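L-arabinose ABC transporter, periplasmic L-arabinose-binding protein (Burkholderia thailandensis, PDB 4KZK) binds beta-D-galactose and probably L-arabinose in the periplasm, presumably for delivery to an ABC transporter. Local coordinates at residues L84-C98 with K111-D124. Numbering follows the deposited sequence.
Sequences LDSLAAQKAQGVIIC and KAKRYGMKLMSVDD. With GAL (beta-D-galactopyranose), chain B.
One face of the Tyr115 ring takes the methyl of Ala88 in a CH-pi contact, CB 3.5 Å from the ring centroid, while Asp85 OD1 lies at the ring's edge, in plane, and accepts from Tyr115 OH (2.8 Å). The carboxylate stands nearly upright to the ring, at 78°. Lys111 NZ reaches the same OD1 (2.8 Å) from the opposite face of the carboxylate, on its syn side, in a salt bridge; its chain, bent at chi3 (-82°), passes Leu84 tightly, CD 3.5 Å from Leu84 CB. Met117 sets SD 3.7 Å from Leu87 CB, and the bend at chi3 turns CE toward Leu84 O.

Parallel strands 94-98 and 118-122, joined through helix 105-114 in a right-handed beta-alpha-beta unit, share five backbone bonds, from Lys118 N-Gln93 O to Val122 N-Ile97 O. Val95, Ile97 and Leu119 pack on one face, Ile96, Met120 and Val122 on the other. Cys98 SG rests 3.5 Å from Asp124 CG. The C-terminal end of these strands presents Asp123 OD1 and Asp124 OD1 to galactose O6 and O1, each at 2.6 Å. Asp123 OD1 also accepts from Trp50 NE1 and His294 ND1; Lys44, paired with Asp124 OD2, would help keep Asp124 ionised.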
# COMPACT_ATOMS: atom_id res chain seq x y z
N LEU A 84 -15.03 12.42 10.93
CA LEU A 84 -15.01 13.84 10.65
C LEU A 84 -15.88 14.61 11.65
O LEU A 84 -15.50 15.71 12.08
CB LEU A 84 -15.47 14.10 9.21
CG LEU A 84 -14.71 13.42 8.07
CD1 LEU A 84 -15.38 13.75 6.74
CD2 LEU A 84 -13.22 13.73 8.08
N ASP A 85 -17.02 14.03 12.06
CA ASP A 85 -17.85 14.63 13.10
C ASP A 85 -17.04 14.77 14.38
O ASP A 85 -17.10 15.81 15.07
CB ASP A 85 -19.07 13.75 13.41
CG ASP A 85 -20.09 13.70 12.28
OD1 ASP A 85 -20.02 14.50 11.33
OD2 ASP A 85 -20.98 12.83 12.40
N SER A 86 -16.31 13.72 14.75
CA SER A 86 -15.52 13.74 15.99
C SER A 86 -14.44 14.81 15.95
O SER A 86 -14.19 15.51 16.94
CB SER A 86 -14.89 12.37 16.29
OG SER A 86 -14.34 12.32 17.62
N LEU A 87 -13.78 14.91 14.80
CA LEU A 87 -12.74 15.91 14.60
C LEU A 87 -13.30 17.32 14.72
O LEU A 87 -12.67 18.18 15.36
CB LEU A 87 -12.02 15.69 13.27
CG LEU A 87 -11.13 14.44 13.21
CD1 LEU A 87 -10.63 14.21 11.78
CD2 LEU A 87 -9.97 14.55 14.18
N ALA A 88 -14.49 17.55 14.17
CA ALA A 88 -15.14 18.85 14.29
C ALA A 88 -15.55 19.16 15.74
O ALA A 88 -15.35 20.28 16.22
CB ALA A 88 -16.33 18.94 13.36
N ALA A 89 -16.04 18.15 16.45
CA ALA A 89 -16.37 18.29 17.88
C ALA A 89 -15.14 18.69 18.70
O ALA A 89 -15.24 19.47 19.67
CB ALA A 89 -16.96 17.00 18.43
N GLN A 90 -13.99 18.17 18.30
CA GLN A 90 -12.72 18.44 18.97
C GLN A 90 -12.02 19.70 18.45
O GLN A 90 -10.93 20.03 18.90
CB GLN A 90 -11.78 17.24 18.82
CG GLN A 90 -12.27 15.97 19.51
CD GLN A 90 -11.35 14.79 19.25
OE1 GLN A 90 -10.18 14.83 19.62
NE2 GLN A 90 -11.86 13.74 18.61
N LYS A 91 -12.65 20.40 17.49
CA LYS A 91 -12.14 21.65 16.93
C LYS A 91 -10.82 21.50 16.18
O LYS A 91 -9.93 22.35 16.26
CB LYS A 91 -12.01 22.73 18.02
CG LYS A 91 -13.26 22.91 18.86
CD LYS A 91 -14.46 23.31 18.02
CE LYS A 91 -15.72 23.50 18.87
NZ LYS A 91 -15.53 24.40 20.04
N ALA A 92 -10.68 20.40 15.44
CA ALA A 92 -9.54 20.23 14.56
C ALA A 92 -9.62 21.22 13.41
O ALA A 92 -10.72 21.54 12.95
CB ALA A 92 -9.50 18.81 14.03
N GLN A 93 -8.48 21.72 12.95
CA GLN A 93 -8.46 22.63 11.80
C GLN A 93 -8.03 21.95 10.50
O GLN A 93 -8.02 22.58 9.45
CB GLN A 93 -7.56 23.85 12.07
CG GLN A 93 -7.92 24.66 13.31
CD GLN A 93 -7.18 24.19 14.56
OE1 GLN A 93 -6.42 23.24 14.51
NE2 GLN A 93 -7.39 24.89 15.67
N GLY A 94 -7.67 20.68 10.57
CA GLY A 94 -7.32 19.94 9.37
C GLY A 94 -7.42 18.45 9.55
O GLY A 94 -7.39 17.97 10.67
N VAL A 95 -7.52 17.74 8.43
CA VAL A 95 -7.56 16.27 8.42
C VAL A 95 -6.79 15.74 7.20
O VAL A 95 -6.94 16.22 6.05
CB VAL A 95 -9.02 15.75 8.43
CG1 VAL A 95 -9.84 16.35 7.29
CG2 VAL A 95 -9.09 14.22 8.41
N ILE A 96 -5.98 14.72 7.47
CA ILE A 96 -5.30 13.93 6.45
C ILE A 96 -5.97 12.56 6.47
O ILE A 96 -6.18 12.00 7.55
CB ILE A 96 -3.80 13.81 6.76
CG1 ILE A 96 -3.12 15.19 6.76
CG2 ILE A 96 -3.10 12.88 5.79
CD1 ILE A 96 -1.80 15.24 7.49
N ILE A 97 -6.37 12.06 5.31
CA ILE A 97 -7.16 10.83 5.28
C ILE A 97 -6.72 9.88 4.17
O ILE A 97 -6.45 10.32 3.06
CB ILE A 97 -8.68 11.14 5.17
CG1 ILE A 97 -9.52 9.86 5.22
CG2 ILE A 97 -9.00 12.00 3.94
CD1 ILE A 97 -10.98 10.08 5.56
N CYS A 98 -6.66 8.60 4.50
CA CYS A 98 -6.62 7.53 3.50
C CYS A 98 -7.97 6.86 3.60
O CYS A 98 -8.20 6.06 4.50
CB CYS A 98 -5.50 6.52 3.73
SG CYS A 98 -5.50 5.26 2.40
N LYS A 111 -18.01 17.99 3.87
CA LYS A 111 -18.06 18.03 5.33
C LYS A 111 -16.87 18.79 5.92
O LYS A 111 -17.03 19.57 6.85
CB LYS A 111 -18.17 16.63 5.94
CG LYS A 111 -18.12 16.62 7.46
CD LYS A 111 -18.51 15.26 8.05
CE LYS A 111 -20.01 15.11 8.12
NZ LYS A 111 -20.43 13.81 8.69
N ALA A 112 -15.67 18.53 5.40
CA ALA A 112 -14.49 19.21 5.89
C ALA A 112 -14.66 20.73 5.75
O ALA A 112 -14.30 21.49 6.65
CB ALA A 112 -13.25 18.73 5.14
N LYS A 113 -15.22 21.15 4.61
CA LYS A 113 -15.45 22.57 4.34
C LYS A 113 -16.47 23.15 5.33
O LYS A 113 -16.24 24.21 5.90
CB LYS A 113 -15.94 22.76 2.90
N ARG A 114 -17.58 22.44 5.53
CA ARG A 114 -18.60 22.85 6.50
C ARG A 114 -18.01 23.07 7.89
O ARG A 114 -18.34 24.05 8.59
CB ARG A 114 -19.70 21.78 6.57
N TYR A 115 -17.11 22.16 8.28
CA TYR A 115 -16.53 22.14 9.62
C TYR A 115 -15.24 22.95 9.76
O TYR A 115 -14.62 22.94 10.83
CB TYR A 115 -16.23 20.70 10.04
CG TYR A 115 -17.42 19.80 10.34
CD1 TYR A 115 -18.62 20.30 10.84
CD2 TYR A 115 -17.30 18.42 10.17
CE1 TYR A 115 -19.68 19.46 11.14
CE2 TYR A 115 -18.35 17.58 10.48
CZ TYR A 115 -19.54 18.09 10.95
OH TYR A 115 -20.56 17.21 11.24
N GLY A 116 -14.82 23.64 8.70
CA GLY A 116 -13.61 24.45 8.75
C GLY A 116 -12.33 23.65 8.93
O GLY A 116 -11.44 24.06 9.68
N MET A 117 -12.25 22.51 8.25
CA MET A 117 -11.07 21.66 8.29
C MET A 117 -10.45 21.62 6.90
O MET A 117 -11.12 21.24 5.96
CB MET A 117 -11.46 20.24 8.73
CG MET A 117 -11.89 20.12 10.18
SD MET A 117 -12.04 18.42 10.75
CE MET A 117 -13.64 17.99 10.10
N LYS A 118 -9.18 22.00 6.78
CA LYS A 118 -8.45 21.78 5.53
C LYS A 118 -8.31 20.29 5.33
O LYS A 118 -8.20 19.56 6.31
CB LYS A 118 -7.10 22.46 5.57
CG LYS A 118 -7.26 23.97 5.46
CD LYS A 118 -5.98 24.75 5.65
CE LYS A 118 -6.17 26.20 5.23
NZ LYS A 118 -7.11 26.92 6.12
N LEU A 119 -8.35 19.86 4.06
CA LEU A 119 -8.40 18.44 3.70
C LEU A 119 -7.23 18.05 2.79
O LEU A 119 -7.02 18.66 1.74
CB LEU A 119 -9.73 18.15 2.98
CG LEU A 119 -9.89 16.75 2.37
CD1 LEU A 119 -9.86 15.67 3.44
CD2 LEU A 119 -11.14 16.66 1.53
N MET A 120 -6.52 16.99 3.19
CA MET A 120 -5.42 16.39 2.44
C MET A 120 -5.61 14.88 2.41
O MET A 120 -6.13 14.32 3.36
CB MET A 120 -4.10 16.71 3.15
CG MET A 120 -2.87 16.12 2.50
SD MET A 120 -1.41 16.69 3.38
CE MET A 120 -1.43 18.43 2.96
N SER A 121 -5.22 14.25 1.31
CA SER A 121 -5.29 12.78 1.19
C SER A 121 -3.89 12.18 1.20
O SER A 121 -2.90 12.82 0.81
CB SER A 121 -6.04 12.36 -0.07
OG SER A 121 -5.43 12.91 -1.20
N VAL A 122 -3.83 10.94 1.65
CA VAL A 122 -2.58 10.18 1.65
C VAL A 122 -2.89 8.77 1.16
O VAL A 122 -3.94 8.20 1.49
CB VAL A 122 -1.88 10.23 3.04
CG1 VAL A 122 -2.69 9.52 4.11
CG2 VAL A 122 -0.46 9.70 2.95
N ASP A 123 -1.97 8.25 0.35
CA ASP A 123 -1.98 6.90 -0.23
C ASP A 123 -2.98 6.72 -1.35
O ASP A 123 -2.58 6.48 -2.47
CB ASP A 123 -2.15 5.83 0.85
CG ASP A 123 -1.17 6.01 1.97
OD1 ASP A 123 0.06 5.98 1.67
OD2 ASP A 123 -1.57 6.25 3.11
N ASP A 124 -4.26 6.89 -1.04
CA ASP A 124 -5.34 6.60 -1.95
C ASP A 124 -6.03 7.91 -2.30
O ASP A 124 -6.68 8.52 -1.46
CB ASP A 124 -6.33 5.63 -1.34
CG ASP A 124 -5.72 4.27 -0.96
OD1 ASP A 124 -4.50 4.08 -1.19
OD2 ASP A 124 -6.48 3.42 -0.43
C1 GAL B . -2.39 1.87 0.35
C2 GAL B . -2.22 0.46 0.91
C3 GAL B . -1.12 0.48 1.97
C4 GAL B . 0.15 1.10 1.39
C5 GAL B . -0.17 2.48 0.86
C6 GAL B . 1.04 3.13 0.21
O1 GAL B . -3.32 1.80 -0.71
O2 GAL B . -3.45 0.05 1.47
O3 GAL B . -0.86 -0.83 2.49
O4 GAL B . 0.70 0.27 0.40
O5 GAL B . -1.16 2.35 -0.16
O6 GAL B . 0.72 4.42 -0.29
O HOH W 1 -13.40 21.98 13.15
O HOH W 2 -8.72 25.27 8.69
O HOH W 3 -8.06 9.20 0.84